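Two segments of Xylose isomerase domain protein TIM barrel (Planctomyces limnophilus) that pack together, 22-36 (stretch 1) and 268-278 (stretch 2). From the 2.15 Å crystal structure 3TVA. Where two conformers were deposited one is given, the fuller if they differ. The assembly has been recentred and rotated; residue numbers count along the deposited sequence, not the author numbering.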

ATOM      1  N   GLY A  22      -6.444  10.722  -3.456  1.00 37.09           N
ATOM      2  CA  GLY A  22      -5.931   9.421  -3.863  1.00 34.15           C
ATOM      3  C   GLY A  22      -6.561   8.854  -5.132  1.00 34.00           C
ATOM      4  O   GLY A  22      -7.472   9.449  -5.719  1.00 33.57           O
ATOM      5  N   LEU A  23      -6.035   7.708  -5.561  1.00 33.97           N
ATOM      6  CA  LEU A  23      -6.439   7.029  -6.803  1.00 37.34           C
ATOM      7  C   LEU A  23      -7.461   5.862  -6.689  1.00 42.03           C
ATOM      8  O   LEU A  23      -7.720   5.163  -7.683  1.00 34.69           O
ATOM      9  CB  LEU A  23      -5.194   6.597  -7.596  1.00 38.67           C
ATOM     10  CG  LEU A  23      -4.158   7.701  -7.867  1.00 42.89           C
ATOM     11  CD1 LEU A  23      -2.991   7.171  -8.701  1.00 45.65           C
ATOM     12  CD2 LEU A  23      -4.774   8.933  -8.528  1.00 45.23           C
ATOM     13  N   GLY A  24      -7.985   5.604  -5.487  1.00 41.43           N
ATOM     14  CA  GLY A  24      -8.928   4.504  -5.290  1.00 39.19           C
ATOM     15  C   GLY A  24     -10.348   4.759  -5.799  1.00 36.55           C
ATOM     16  O   GLY A  24     -10.728   5.904  -6.043  1.00 33.38           O
ATOM     17  N   VAL A  25     -11.139   3.698  -5.963  1.00 33.78           N
ATOM     18  CA  VAL A  25     -12.550   3.863  -6.315  1.00 36.46           C
ATOM     19  C   VAL A  25     -13.301   4.359  -5.099  1.00 38.44           C
ATOM     20  O   VAL A  25     -12.834   4.201  -3.978  1.00 34.10           O
ATOM     21  CB  VAL A  25     -13.217   2.550  -6.796  1.00 36.77           C
ATOM     22  CG1 VAL A  25     -12.564   2.059  -8.071  1.00 37.58           C
ATOM     23  CG2 VAL A  25     -13.176   1.483  -5.707  1.00 30.50           C
ATOM     24  N   HIS A  26     -14.460   4.970  -5.303  1.00 42.03           N
ATOM     25  CA  HIS A  26     -15.264   5.387  -4.159  1.00 43.70           C
ATOM     26  C   HIS A  26     -15.877   4.172  -3.459  1.00 41.22           C
ATOM     27  O   HIS A  26     -15.971   3.090  -4.043  1.00 37.56           O
ATOM     28  CB  HIS A  26     -16.310   6.429  -4.567  1.00 47.77           C
ATOM     29  CG  HIS A  26     -15.711   7.753  -4.929  1.00 55.51           C
ATOM     30  ND1 HIS A  26     -16.255   8.585  -5.883  1.00 63.63           N
ATOM     31  CD2 HIS A  26     -14.605   8.383  -4.466  1.00 56.68           C
ATOM     32  CE1 HIS A  26     -15.513   9.676  -5.986  1.00 67.15           C
ATOM     33  NE2 HIS A  26     -14.505   9.577  -5.138  1.00 62.03           N
ATOM     34  N   LEU A  27     -16.255   4.359  -2.196  1.00 43.13           N
ATOM     35  CA  LEU A  27     -16.782   3.284  -1.352  1.00 42.43           C
ATOM     36  C   LEU A  27     -18.036   2.639  -1.947  1.00 37.86           C
ATOM     37  O   LEU A  27     -18.273   1.438  -1.798  1.00 36.29           O
ATOM     38  CB  LEU A  27     -17.083   3.824   0.050  1.00 44.20           C
ATOM     39  CG  LEU A  27     -17.461   2.804   1.120  1.00 39.89           C
ATOM     40  CD1 LEU A  27     -16.226   2.032   1.523  1.00 31.49           C
ATOM     41  CD2 LEU A  27     -18.088   3.498   2.318  1.00 42.56           C
ATOM     42  N   GLU A  28     -18.824   3.442  -2.639  1.00 35.55           N
ATOM     43  CA  GLU A  28     -20.049   2.961  -3.265  1.00 39.10           C
ATOM     44  C   GLU A  28     -19.767   1.844  -4.278  1.00 37.80           C
ATOM     45  O   GLU A  28     -20.582   0.938  -4.477  1.00 34.63           O
ATOM     46  CB  GLU A  28     -20.781   4.130  -3.916  1.00 42.86           C
ATOM     47  CG  GLU A  28     -21.370   5.116  -2.903  1.00 52.76           C
ATOM     48  CD  GLU A  28     -20.350   6.099  -2.314  1.00 61.16           C
ATOM     49  OE1 GLU A  28     -19.169   6.099  -2.736  1.00 61.13           O
ATOM     50  OE2 GLU A  28     -20.743   6.884  -1.421  1.00 64.09           O
ATOM     51  N   VAL A  29     -18.592   1.901  -4.895  1.00 36.69           N
ATOM     52  CA  VAL A  29     -18.186   0.884  -5.860  1.00 38.05           C
ATOM     53  C   VAL A  29     -17.824  -0.420  -5.127  1.00 36.70           C
ATOM     54  O   VAL A  29     -18.224  -1.517  -5.539  1.00 37.64           O
ATOM     55  CB  VAL A  29     -17.009   1.391  -6.731  1.00 37.24           C
ATOM     56  CG1 VAL A  29     -16.415   0.264  -7.555  1.00 39.61           C
ATOM     57  CG2 VAL A  29     -17.471   2.561  -7.630  1.00 34.62           C
ATOM     58  N   ALA A  30     -17.085  -0.295  -4.029  1.00 31.05           N
ATOM     59  CA  ALA A  30     -16.774  -1.453  -3.183  1.00 31.71           C
ATOM     60  C   ALA A  30     -18.059  -2.157  -2.741  1.00 34.39           C
ATOM     61  O   ALA A  30     -18.116  -3.384  -2.679  1.00 32.08           O
ATOM     62  CB  ALA A  30     -15.973  -1.008  -1.980  1.00 27.98           C
ATOM     63  N   GLN A  31     -19.092  -1.359  -2.461  1.00 37.98           N
ATOM     64  CA  GLN A  31     -20.402  -1.856  -2.056  1.00 43.31           C
ATOM     65  C   GLN A  31     -21.093  -2.659  -3.145  1.00 43.71           C
ATOM     66  O   GLN A  31     -21.603  -3.761  -2.888  1.00 45.28           O
ATOM     67  CB  GLN A  31     -21.312  -0.681  -1.711  1.00 52.95           C
ATOM     68  CG  GLN A  31     -21.256  -0.209  -0.287  1.00 55.49           C
ATOM     69  CD  GLN A  31     -22.400   0.738   0.033  1.00 60.62           C
ATOM     70  OE1 GLN A  31     -23.485   0.312   0.441  1.00 60.12           O
ATOM     71  NE2 GLN A  31     -22.167   2.028  -0.171  1.00 63.44           N
ATOM     72  N   ASP A  32     -21.124  -2.080  -4.345  0.53 44.76           N
ATOM     73  CA  ASP A  32     -21.698  -2.724  -5.522  0.53 47.49           C
ATOM     74  C   ASP A  32     -21.050  -4.094  -5.752  0.53 46.22           C
ATOM     75  O   ASP A  32     -21.734  -5.078  -6.012  0.53 47.79           O
ATOM     76  CB  ASP A  32     -21.523  -1.836  -6.767  0.53 49.20           C
ATOM     77  CG  ASP A  32     -22.236  -0.482  -6.644  0.53 52.30           C
ATOM     78  OD1 ASP A  32     -23.226  -0.382  -5.888  0.53 53.23           O
ATOM     79  OD2 ASP A  32     -21.810   0.485  -7.319  0.53 52.65           O
ATOM     80  N   LEU A  33     -19.726  -4.145  -5.635  1.00 45.12           N
ATOM     81  CA  LEU A  33     -18.959  -5.385  -5.820  1.00 45.61           C
ATOM     82  C   LEU A  33     -19.085  -6.355  -4.635  1.00 41.03           C
ATOM     83  O   LEU A  33     -18.674  -7.511  -4.725  1.00 36.14           O
ATOM     84  CB  LEU A  33     -17.483  -5.063  -6.057  1.00 42.52           C
ATOM     85  CG  LEU A  33     -17.188  -4.244  -7.309  1.00 43.62           C
ATOM     86  CD1 LEU A  33     -15.694  -3.888  -7.371  1.00 41.03           C
ATOM     87  CD2 LEU A  33     -17.641  -5.011  -8.543  1.00 43.87           C
ATOM     88  N   LYS A  34     -19.636  -5.859  -3.529  1.00 41.53           N
ATOM     89  CA  LYS A  34     -19.902  -6.664  -2.338  1.00 42.54           C
ATOM     90  C   LYS A  34     -18.660  -7.200  -1.626  1.00 38.64           C
ATOM     91  O   LYS A  34     -18.739  -8.208  -0.922  1.00 37.33           O
ATOM     92  CB  LYS A  34     -20.852  -7.828  -2.673  1.00 43.02           C
ATOM     93  CG  LYS A  34     -22.222  -7.394  -3.189  1.00 46.18           C
ATOM     94  CD  LYS A  34     -23.071  -8.617  -3.526  0.81 51.50           C
ATOM     95  CE  LYS A  34     -24.520  -8.246  -3.801  0.72 57.91           C
ATOM     96  NZ  LYS A  34     -24.654  -7.392  -5.012  0.64 62.24           N
ATOM     97  N   VAL A  35     -17.526  -6.519  -1.783  1.00 34.27           N
ATOM     98  CA  VAL A  35     -16.323  -6.897  -1.044  1.00 28.62           C
ATOM     99  C   VAL A  35     -16.484  -6.552   0.433  1.00 27.38           C
ATOM    100  O   VAL A  35     -17.066  -5.524   0.771  1.00 28.29           O
ATOM    101  CB  VAL A  35     -15.037  -6.257  -1.635  1.00 34.55           C
ATOM    102  CG1 VAL A  35     -14.959  -6.548  -3.128  1.00 36.32           C
ATOM    103  CG2 VAL A  35     -15.001  -4.759  -1.381  1.00 32.10           C
ATOM    104  N   PRO A  36     -16.035  -7.454   1.320  1.00 26.35           N
ATOM    105  CA  PRO A  36     -16.095  -7.275   2.777  1.00 27.38           C
ATOM    106  C   PRO A  36     -15.105  -6.253   3.378  1.00 26.23           C
ATOM    107  O   PRO A  36     -15.337  -5.786   4.493  1.00 23.49           O
ATOM    108  CB  PRO A  36     -15.799  -8.685   3.309  1.00 27.81           C
ATOM    109  CG  PRO A  36     -14.875  -9.277   2.264  1.00 28.97           C
ATOM    110  CD  PRO A  36     -15.415  -8.743   0.946  1.00 28.27           C
ATOM    111  N   GLN A 268     -13.739   1.568 -16.674  1.00 44.92           N
ATOM    112  CA  GLN A 268     -12.727   0.526 -16.872  1.00 43.51           C
ATOM    113  C   GLN A 268     -12.062   0.089 -15.555  1.00 38.82           C
ATOM    114  O   GLN A 268     -11.714  -1.077 -15.371  1.00 35.50           O
ATOM    115  CB  GLN A 268     -11.656   0.992 -17.860  1.00 43.59           C
ATOM    116  CG  GLN A 268     -10.727  -0.128 -18.312  1.00 41.41           C
ATOM    117  CD  GLN A 268     -11.467  -1.205 -19.100  1.00 44.10           C
ATOM    118  OE1 GLN A 268     -12.339  -0.900 -19.912  1.00 49.40           O
ATOM    119  NE2 GLN A 268     -11.136  -2.468 -18.844  1.00 41.73           N
ATOM    120  N   GLN A 269     -11.868   1.039 -14.650  1.00 35.60           N
ATOM    121  CA  GLN A 269     -11.314   0.720 -13.346  1.00 36.59           C
ATOM    122  C   GLN A 269     -12.235  -0.267 -12.622  1.00 38.79           C
ATOM    123  O   GLN A 269     -11.764  -1.230 -12.013  1.00 35.60           O
ATOM    124  CB  GLN A 269     -11.116   1.992 -12.514  1.00 34.95           C
ATOM    125  CG  GLN A 269     -10.448   1.777 -11.167  1.00 33.44           C
ATOM    126  CD  GLN A 269     -10.281   3.082 -10.390  1.00 36.53           C
ATOM    127  OE1 GLN A 269     -11.118   3.981 -10.483  1.00 39.65           O
ATOM    128  NE2 GLN A 269      -9.196   3.185  -9.618  1.00 37.04           N
ATOM    129  N   LYS A 270     -13.546  -0.035 -12.694  1.00 39.21           N
ATOM    130  CA  LYS A 270     -14.493  -0.950 -12.060  1.00 40.51           C
ATOM    131  C   LYS A 270     -14.506  -2.321 -12.756  1.00 38.99           C
ATOM    132  O   LYS A 270     -14.520  -3.353 -12.076  1.00 35.65           O
ATOM    133  CB  LYS A 270     -15.910  -0.366 -11.974  1.00 42.50           C
ATOM    134  CG  LYS A 270     -16.860  -1.221 -11.125  1.00 43.73           C
ATOM    135  CD  LYS A 270     -18.305  -0.767 -11.242  1.00 47.85           C
ATOM    136  CE  LYS A 270     -19.224  -1.602 -10.368  1.00 49.27           C
ATOM    137  NZ  LYS A 270     -20.626  -1.090 -10.401  1.00 54.61           N
ATOM    138  N   LYS A 271     -14.493  -2.330 -14.091  1.00 32.55           N
ATOM    139  CA  LYS A 271     -14.375  -3.586 -14.838  1.00 35.57           C
ATOM    140  C   LYS A 271     -13.153  -4.405 -14.420  1.00 37.93           C
ATOM    141  O   LYS A 271     -13.246  -5.628 -14.261  1.00 37.33           O
ATOM    142  CB  LYS A 271     -14.325  -3.335 -16.344  1.00 36.20           C
ATOM    143  CG  LYS A 271     -15.642  -2.838 -16.916  1.00 45.36           C
ATOM    144  CD  LYS A 271     -15.576  -2.627 -18.428  1.00 49.87           C
ATOM    145  CE  LYS A 271     -16.843  -1.929 -18.939  1.00 54.30           C
ATOM    146  NZ  LYS A 271     -16.765  -1.600 -20.392  1.00 54.81           N
ATOM    147  N   ASP A 272     -12.011  -3.741 -14.239  1.00 32.52           N
ATOM    148  CA  ASP A 272     -10.787  -4.474 -13.903  1.00 30.20           C
ATOM    149  C   ASP A 272     -10.841  -4.957 -12.466  1.00 32.97           C
ATOM    150  O   ASP A 272     -10.289  -6.012 -12.141  1.00 34.67           O
ATOM    151  CB  ASP A 272      -9.521  -3.641 -14.159  1.00 32.95           C
ATOM    152  CG  ASP A 272      -9.290  -3.353 -15.650  1.00 40.27           C
ATOM    153  OD1 ASP A 272      -9.979  -3.960 -16.505  1.00 41.88           O
ATOM    154  OD2 ASP A 272      -8.411  -2.521 -15.965  1.00 41.16           O
ATOM    155  N   LEU A 273     -11.499  -4.188 -11.598  1.00 30.51           N
ATOM    156  CA  LEU A 273     -11.731  -4.656 -10.233  1.00 32.60           C
ATOM    157  C   LEU A 273     -12.601  -5.923 -10.257  1.00 32.25           C
ATOM    158  O   LEU A 273     -12.325  -6.887  -9.541  1.00 32.66           O
ATOM    159  CB  LEU A 273     -12.370  -3.574  -9.355  1.00 33.85           C
ATOM    160  CG  LEU A 273     -11.518  -2.340  -9.012  1.00 37.18           C
ATOM    161  CD1 LEU A 273     -12.225  -1.453  -7.996  1.00 38.77           C
ATOM    162  CD2 LEU A 273     -10.137  -2.717  -8.505  1.00 29.22           C
ATOM    163  N   ALA A 274     -13.636  -5.920 -11.096  1.00 26.09           N
ATOM    164  CA  ALA A 274     -14.544  -7.059 -11.192  1.00 30.05           C
ATOM    165  C   ALA A 274     -13.879  -8.325 -11.769  1.00 34.41           C
ATOM    166  O   ALA A 274     -14.111  -9.428 -11.268  1.00 36.04           O
ATOM    167  CB  ALA A 274     -15.808  -6.685 -11.991  1.00 29.00           C
ATOM    168  N   SER A 275     -13.074  -8.182 -12.820  1.00 30.15           N
ATOM    169  CA  SER A 275     -12.334  -9.333 -13.332  1.00 31.58           C
ATOM    170  C   SER A 275     -11.233  -9.782 -12.336  1.00 29.95           C
ATOM    171  O   SER A 275     -10.969 -10.976 -12.185  1.00 28.59           O
ATOM    172  CB  SER A 275     -11.765  -9.056 -14.730  1.00 35.77           C
ATOM    173  OG  SER A 275     -10.762  -8.057 -14.689  1.00 43.49           O
ATOM    174  N   ALA A 276     -10.620  -8.831 -11.634  1.00 25.91           N
ATOM    175  CA  ALA A 276      -9.652  -9.176 -10.601  1.00 26.07           C
ATOM    176  C   ALA A 276     -10.336 -10.000  -9.515  1.00 26.04           C
ATOM    177  O   ALA A 276      -9.798 -11.006  -9.047  1.00 25.98           O
ATOM    178  CB  ALA A 276      -9.010  -7.913  -9.996  1.00 20.26           C
ATOM    179  N   LEU A 277     -11.533  -9.572  -9.132  1.00 25.15           N
ATOM    180  CA  LEU A 277     -12.300 -10.243  -8.094  1.00 29.65           C
ATOM    181  C   LEU A 277     -12.624 -11.689  -8.501  1.00 31.28           C
ATOM    182  O   LEU A 277     -12.525 -12.617  -7.685  1.00 28.04           O
ATOM    183  CB  LEU A 277     -13.570  -9.437  -7.780  1.00 36.70           C
ATOM    184  CG  LEU A 277     -14.619  -9.995  -6.814  1.00 45.12           C
ATOM    185  CD1 LEU A 277     -13.981 -10.447  -5.521  1.00 46.93           C
ATOM    186  CD2 LEU A 277     -15.687  -8.952  -6.528  1.00 49.22           C
ATOM    187  N   GLU A 278     -12.972 -11.885  -9.769  1.00 28.11           N
ATOM    188  CA  GLU A 278     -13.236 -13.232 -10.276  1.00 31.29           C
ATOM    189  C   GLU A 278     -11.977 -14.120 -10.291  1.00 27.73           C
ATOM    190  O   GLU A 278     -12.014 -15.291  -9.889  1.00 29.23           O
ATOM    191  CB  GLU A 278     -13.846 -13.169 -11.677  1.00 35.19           C
ATOM    192  CG  GLU A 278     -14.066 -14.539 -12.290  0.84 42.93           C
ATOM    193  CD  GLU A 278     -14.648 -14.460 -13.681  0.67 51.30           C
ATOM    194  OE1 GLU A 278     -15.485 -15.325 -14.020  0.66 56.16           O
ATOM    195  OE2 GLU A 278     -14.267 -13.536 -14.433  0.66 52.25           O
TER

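How do the two backbones lie against each other? Stretch 2 is helical throughout, and the short helix of stretch 1 runs alongside it in the same direction: Val29 CA lies 7.4 Å from Lys270 CA, and one turn later Leu33 CA lies 7.2 Å from Ala274 CA. At these distances Val29 and Leu33 both point toward stretch 2.

Which bump fills the hollow? Leu33 does, set among Lys270, Leu273, Ala274 and Leu277, and it loses more surface to the contact than any other residue here. Its CD1 sits 3.9 Å from Leu273 CB, and its CD2 rests beside the methyl of Ala274, 4.2 Å from its CB. Leu277 closes the next turn, its CD2 lying 4.3 Å from Leu33 CB and 4.2 Å from Val35 CG1.

What packs before the helix of stretch 1? Val25 points toward stretch 2, its CG1 3.5 Å from Leu273 CD1. Nearby, Gln269 extends its amide so that NE2 donates a hydrogen bond to Leu23 O at 3.1 Å, satisfying a loop carbonyl.

How does Lys270 serve a greasy contact? Its long aliphatic chain is fully extended, with CG 3.9 Å from Val29 CG1 and CE 4.2 Å from Leu33 CD2. The charged tip continues to Asp32, where Lys270 NZ and Asp32 OD2 form a long salt bridge of 3.7 Å.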